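Local coordinates for uncharacterized conserved protein (Methanococcus maripaludis S2, PDB 3C2Q) that catalyses the conversion of L-ornithine to L-proline with release of ammonia, using NAD(+) as cofactor, at residues T30-H35 / M87-S92; K275-L280 / S295-V300. All coordinates share one frame; numbering follows the deposited sequence.

How the interactions relate
The two contacts sit in different parts of the chain. Interaction 1 comes first in sequence and closes before interaction 2 opens. It belongs to the edge of the mixed sheet, where strands 34-38 and 84-86 are neighbours. Interaction 2 pairs strands 276-280 and 298-303 inside the parallel sheet of the Rossmann fold. Their centres are about 15 Å apart, yet they touch. The backbone N of S295, at the start of 295-300, is probably hydrogen-bonded to N31 O, 2.9 Å away. Y296 CD2 packs on P33 CG at 3.7 Å. These loop contacts join the region carrying the mixed sheet to the Rossmann-fold part.

Interaction 1: T30-H35 / M87-S92; sequences TNHPTH and MPPEKS
M87, a selenomethionine, reaches H35 with its terminal methyl. CE lies over the middle of the H35 imidazole, 3.4 Å from the ring centroid and 8° off the ring normal, a CH-pi contact. The chain is bent at chi2 and chi3, and the bend at chi3 (47°) sets CE over the ring. SE stands farther out and oblique to it. The two side chains cross at about a right angle. R85 holds the ring from elsewhere by a hydrogen bond to H35 ND1.

H32 makes a second CH-pi contact. P88 CB sits 3.7 Å from the centroid of the H32 ring, almost straight above the centre. N31 OD1 lies on the opposite face, offset toward the rim. P89 CD approaches obliquely, 3.5 Å from H32 CE1. H32 ND1 is hydrogen-bonded to S295, which helps fix the ring. L98 of a second subunit also packs on P88.

Between the two imidazoles the backbones join. M87 N donates to P33 O over 2.9 Å, with an N-H...O angle of 169°. The P33 ring lies near the M87 carbonyl, with P33 CD 3.5 Å from M87 O. Within 30-35, T30 OG1 accepts from H32 N at 2.9 Å, and T34 OG1 donates to H32 O.

The T30 to H32 bond is an ST turn, and it leads into strand 34-38. The M87 to P33 bond continues the antiparallel pairing of strands 34-38 and 84-86, at the edge of the mixed sheet.

Interaction 2: K275-L280 / S295-V300; sequences KMVIML and SYIKTV
V277 and V300 lie on adjacent parallel strands, 276-280 and 298-303, of the Rossmann-fold sheet. Helix 283-292 links the strands in a beta-alpha-beta crossover. V277 uses both backbone polar atoms across the gap. Its N donates to K298 O at 2.8 Å, and its O accepts from V300 N at 3.0 Å. M279 N continues the ladder to V300 O at 2.7 Å. At the strand start, K298 N reaches K275 O over a longer 3.2 Å, with a bent N-H...O angle of 142°.

M276, I278, K298 and V300 share one face of the sheet. The M276 chain bends at chi3 (-136°), which sets CE against V300 CG2 at 3.6 Å and K298 CG at 3.7 Å. M276 and K298 run side by side, pointing the same way. Helix 112-133 covers this face: M123 touches M276 and I278, and E122 forms a salt bridge with K298 NZ.

V277 and T299 point to the other face. V277 CG2 meets I297 CG2 obliquely. M279 CE rests 3.8 Å from T299 CG2. Strand 138-142 flanks 276-280 on its other edge. M279 is near T282, which by similarity binds NAD(+), so the contact probably lies close to the cofactor site. T299 OG1 donates to I297 O from above the carbonyl plane.

Interaction 1: T30-H35 / M87-S92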
loop_
_atom_site.group_PDB
_atom_site.type_symbol
_atom_site.label_atom_id
_atom_site.label_comp_id
_atom_site.label_asym_id
_atom_site.label_seq_id
_atom_site.Cartn_x
_atom_site.Cartn_y
_atom_site.Cartn_z
ATOM N N THR B 30 -6.865 26.271 13.829
ATOM C CA THR B 30 -7.216 24.867 13.707
ATOM C C THR B 30 -8.388 24.737 12.726
ATOM O O THR B 30 -8.865 25.742 12.144
ATOM C CB THR B 30 -7.671 24.291 15.057
ATOM O OG1 THR B 30 -8.965 24.809 15.373
ATOM C CG2 THR B 30 -6.665 24.613 16.196
ATOM N N ASN B 31 -8.880 23.507 12.526
ATOM C CA ASN B 31 -10.085 23.356 11.733
ATOM C C ASN B 31 -11.384 23.403 12.586
ATOM O O ASN B 31 -12.481 23.122 12.100
ATOM C CB ASN B 31 -10.012 22.093 10.833
ATOM C CG ASN B 31 -9.880 20.808 11.618
ATOM O OD1 ASN B 31 -9.396 20.798 12.750
ATOM N ND2 ASN B 31 -10.270 19.687 10.993
ATOM N N HIS B 32 -11.248 23.783 13.857
ATOM C CA HIS B 32 -12.393 23.796 14.771
ATOM C C HIS B 32 -13.076 25.170 14.894
ATOM O O HIS B 32 -12.420 26.199 14.747
ATOM C CB HIS B 32 -11.955 23.346 16.163
ATOM C CG HIS B 32 -11.150 22.077 16.178
ATOM N ND1 HIS B 32 -11.627 20.884 15.677
ATOM C CD2 HIS B 32 -9.920 21.814 16.673
ATOM C CE1 HIS B 32 -10.711 19.942 15.846
ATOM N NE2 HIS B 32 -9.657 20.486 16.433
ATOM N N PRO B 33 -14.394 25.181 15.204
ATOM C CA PRO B 33 -15.066 26.455 15.497
ATOM C C PRO B 33 -14.335 27.190 16.598
ATOM O O PRO B 33 -13.921 26.601 17.603
ATOM C CB PRO B 33 -16.489 26.061 15.950
ATOM C CG PRO B 33 -16.574 24.560 15.867
ATOM C CD PRO B 33 -15.298 24.018 15.262
ATOM N N THR B 34 -14.119 28.475 16.386
ATOM C CA THR B 34 -13.316 29.264 17.339
ATOM C C THR B 34 -14.115 30.529 17.709
ATOM O O THR B 34 -14.813 31.085 16.849
ATOM C CB THR B 34 -11.949 29.634 16.708
ATOM O OG1 THR B 34 -11.249 28.421 16.361
ATOM C CG2 THR B 34 -11.071 30.514 17.670
ATOM N N HIS B 35 -14.029 30.954 18.974
ATOM C CA HIS B 35 -14.621 32.234 19.383
ATOM C C HIS B 35 -13.510 33.143 19.865
ATOM O O HIS B 35 -12.487 32.657 20.364
ATOM C CB HIS B 35 -15.670 32.047 20.484
ATOM C CG HIS B 35 -16.818 31.168 20.095
ATOM N ND1 HIS B 35 -17.695 30.649 21.016
ATOM C CD2 HIS B 35 -17.225 30.698 18.892
ATOM C CE1 HIS B 35 -18.602 29.908 20.402
ATOM N NE2 HIS B 35 -18.333 29.913 19.112
HETATM N N MSE B 87 -13.433 24.968 19.993
HETATM C CA MSE B 87 -14.380 23.880 20.307
HETATM C C MSE B 87 -14.167 22.660 19.414
HETATM O O MSE B 87 -14.787 22.560 18.371
HETATM C CB MSE B 87 -15.813 24.355 20.078
HETATM C CG MSE B 87 -16.570 24.714 21.332
HETATM SE SE MSE B 87 -16.034 26.486 21.965
HETATM C CE MSE B 87 -16.118 27.491 20.266
ATOM N N PRO B 88 -13.274 21.742 19.809
ATOM C CA PRO B 88 -13.060 20.569 18.951
ATOM C C PRO B 88 -14.244 19.606 19.102
ATOM O O PRO B 88 -15.135 19.876 19.926
ATOM C CB PRO B 88 -11.760 19.973 19.493
ATOM C CG PRO B 88 -11.683 20.424 20.906
ATOM C CD PRO B 88 -12.437 21.716 21.021
ATOM N N PRO B 89 -14.305 18.532 18.281
ATOM C CA PRO B 89 -15.385 17.548 18.483
ATOM C C PRO B 89 -15.413 16.973 19.902
ATOM O O PRO B 89 -14.357 16.815 20.538
ATOM C CB PRO B 89 -15.044 16.440 17.482
ATOM C CG PRO B 89 -14.297 17.151 16.380
ATOM C CD PRO B 89 -13.457 18.181 17.119
ATOM N N GLU B 90 -16.620 16.696 20.388
ATOM C CA GLU B 90 -16.841 16.081 21.713
ATOM C C GLU B 90 -16.008 14.818 21.885
ATOM O O GLU B 90 -16.002 13.956 21.006
ATOM C CB GLU B 90 -18.316 15.695 21.876
ATOM C CG GLU B 90 -19.330 16.824 21.633
ATOM C CD GLU B 90 -19.739 17.534 22.914
ATOM O OE1 GLU B 90 -19.935 16.838 23.943
ATOM O OE2 GLU B 90 -19.866 18.785 22.889
ATOM N N LYS B 91 -15.282 14.720 22.995
ATOM C CA LYS B 91 -14.563 13.484 23.300
ATOM C C LYS B 91 -15.544 12.457 23.875
ATOM O O LYS B 91 -16.577 12.821 24.471
ATOM C CB LYS B 91 -13.371 13.713 24.244
ATOM C CG LYS B 91 -12.194 12.736 23.972
ATOM C CD LYS B 91 -11.123 12.685 25.106
ATOM C CE LYS B 91 -10.076 11.568 24.851
ATOM N NZ LYS B 91 -8.824 11.657 25.707
ATOM N N SER B 92 -15.234 11.177 23.678
ATOM C CA SER B 92 -16.092 10.111 24.176
ATOM C C SER B 92 -16.202 10.176 25.706
ATOM O O SER B 92 -15.287 10.646 26.400
ATOM C CB SER B 92 -15.603 8.732 23.695
ATOM O OG SER B 92 -14.505 8.267 24.473
#

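Interaction 2: K275-L280 / S295-V300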
loop_
_atom_site.group_PDB
_atom_site.type_symbol
_atom_site.label_atom_id
_atom_site.label_comp_id
_atom_site.label_asym_id
_atom_site.label_seq_id
_atom_site.Cartn_x
_atom_site.Cartn_y
_atom_site.Cartn_z
ATOM N N LYS B 275 -23.668 19.051 5.599
ATOM C CA LYS B 275 -23.693 18.191 6.797
ATOM C C LYS B 275 -22.704 17.005 6.722
ATOM O O LYS B 275 -22.274 16.490 7.745
ATOM C CB LYS B 275 -25.098 17.638 7.025
ATOM C CG LYS B 275 -26.117 18.705 7.447
ATOM C CD LYS B 275 -25.894 19.149 8.872
ATOM C CE LYS B 275 -26.831 18.387 9.816
ATOM N NZ LYS B 275 -28.129 19.133 10.073
HETATM N N MSE B 276 -22.370 16.588 5.509
HETATM C CA MSE B 276 -21.474 15.438 5.299
HETATM C C MSE B 276 -20.698 15.588 4.002
HETATM O O MSE B 276 -21.231 16.075 2.998
HETATM C CB MSE B 276 -22.266 14.128 5.262
HETATM C CG MSE B 276 -21.414 12.850 5.019
HETATM SE SE MSE B 276 -22.640 11.276 5.069
HETATM C CE MSE B 276 -21.626 10.022 6.149
ATOM N N VAL B 277 -19.440 15.148 4.018
ATOM C CA VAL B 277 -18.633 15.144 2.805
ATOM C C VAL B 277 -18.085 13.731 2.649
ATOM O O VAL B 277 -17.525 13.185 3.596
ATOM C CB VAL B 277 -17.478 16.131 2.862
ATOM C CG1 VAL B 277 -16.577 15.951 1.586
ATOM C CG2 VAL B 277 -18.015 17.586 2.962
ATOM N N ILE B 278 -18.341 13.113 1.505
ATOM C CA ILE B 278 -17.828 11.775 1.230
ATOM C C ILE B 278 -16.770 11.882 0.132
ATOM O O ILE B 278 -17.054 12.366 -0.967
ATOM C CB ILE B 278 -18.919 10.792 0.775
ATOM C CG1 ILE B 278 -20.018 10.690 1.834
ATOM C CG2 ILE B 278 -18.275 9.396 0.519
ATOM C CD1 ILE B 278 -21.213 9.820 1.461
HETATM N N MSE B 279 -15.552 11.450 0.443
HETATM C CA MSE B 279 -14.422 11.590 -0.471
HETATM C C MSE B 279 -14.163 10.221 -1.062
HETATM O O MSE B 279 -14.021 9.262 -0.296
HETATM C CB MSE B 279 -13.177 12.038 0.294
HETATM C CG MSE B 279 -13.348 13.402 0.942
HETATM SE SE MSE B 279 -12.124 13.510 2.482
HETATM C CE MSE B 279 -12.527 15.429 2.840
ATOM N N LEU B 280 -14.124 10.122 -2.403
ATOM C CA LEU B 280 -14.078 8.815 -3.082
ATOM C C LEU B 280 -12.853 8.713 -3.998
ATOM O O LEU B 280 -12.821 9.324 -5.069
ATOM C CB LEU B 280 -15.345 8.588 -3.926
ATOM C CG LEU B 280 -16.716 8.656 -3.225
ATOM C CD1 LEU B 280 -17.902 8.740 -4.202
ATOM C CD2 LEU B 280 -16.810 7.407 -2.349
ATOM N N SER B 295 -14.194 20.929 11.426
ATOM C CA SER B 295 -14.233 19.572 11.985
ATOM C C SER B 295 -15.634 19.024 12.284
ATOM O O SER B 295 -15.791 17.802 12.477
ATOM C CB SER B 295 -13.405 19.519 13.270
ATOM O OG SER B 295 -13.936 20.446 14.220
ATOM N N TYR B 296 -16.648 19.901 12.333
ATOM C CA TYR B 296 -17.991 19.423 12.671
ATOM C C TYR B 296 -18.749 18.769 11.503
ATOM O O TYR B 296 -19.798 18.188 11.710
ATOM C CB TYR B 296 -18.857 20.522 13.341
ATOM C CG TYR B 296 -18.945 21.823 12.589
ATOM C CD1 TYR B 296 -19.673 21.924 11.388
ATOM C CD2 TYR B 296 -18.316 22.965 13.083
ATOM C CE1 TYR B 296 -19.754 23.121 10.705
ATOM C CE2 TYR B 296 -18.399 24.176 12.399
ATOM C CZ TYR B 296 -19.115 24.250 11.230
ATOM O OH TYR B 296 -19.196 25.455 10.559
ATOM N N ILE B 297 -18.230 18.862 10.284
ATOM C CA ILE B 297 -18.898 18.230 9.144
ATOM C C ILE B 297 -18.473 16.754 9.136
ATOM O O ILE B 297 -17.284 16.444 9.211
ATOM C CB ILE B 297 -18.534 18.910 7.816
ATOM C CG1 ILE B 297 -18.832 20.419 7.883
ATOM C CG2 ILE B 297 -19.262 18.231 6.604
ATOM C CD1 ILE B 297 -18.493 21.150 6.592
ATOM N N LYS B 298 -19.447 15.857 9.092
ATOM C CA LYS B 298 -19.147 14.425 9.011
ATOM C C LYS B 298 -18.299 14.154 7.727
ATOM O O LYS B 298 -18.657 14.530 6.616
ATOM C CB LYS B 298 -20.470 13.637 9.051
ATOM C CG LYS B 298 -20.358 12.134 8.853
ATOM C CD LYS B 298 -20.323 11.378 10.214
ATOM C CE LYS B 298 -19.504 10.109 10.106
ATOM N NZ LYS B 298 -20.288 8.934 10.620
ATOM N N THR B 299 -17.153 13.519 7.901
ATOM C CA THR B 299 -16.184 13.380 6.821
ATOM C C THR B 299 -15.885 11.892 6.670
ATOM O O THR B 299 -15.501 11.245 7.639
ATOM C CB THR B 299 -14.903 14.105 7.218
ATOM O OG1 THR B 299 -15.241 15.462 7.526
ATOM C CG2 THR B 299 -13.886 14.098 6.088
ATOM N N VAL B 300 -16.084 11.363 5.469
ATOM C CA VAL B 300 -15.831 9.933 5.186
ATOM C C VAL B 300 -14.859 9.859 4.010
ATOM O O VAL B 300 -15.091 10.466 2.958
ATOM C CB VAL B 300 -17.137 9.164 4.830
ATOM C CG1 VAL B 300 -16.830 7.656 4.523
ATOM C CG2 VAL B 300 -18.131 9.251 5.970
#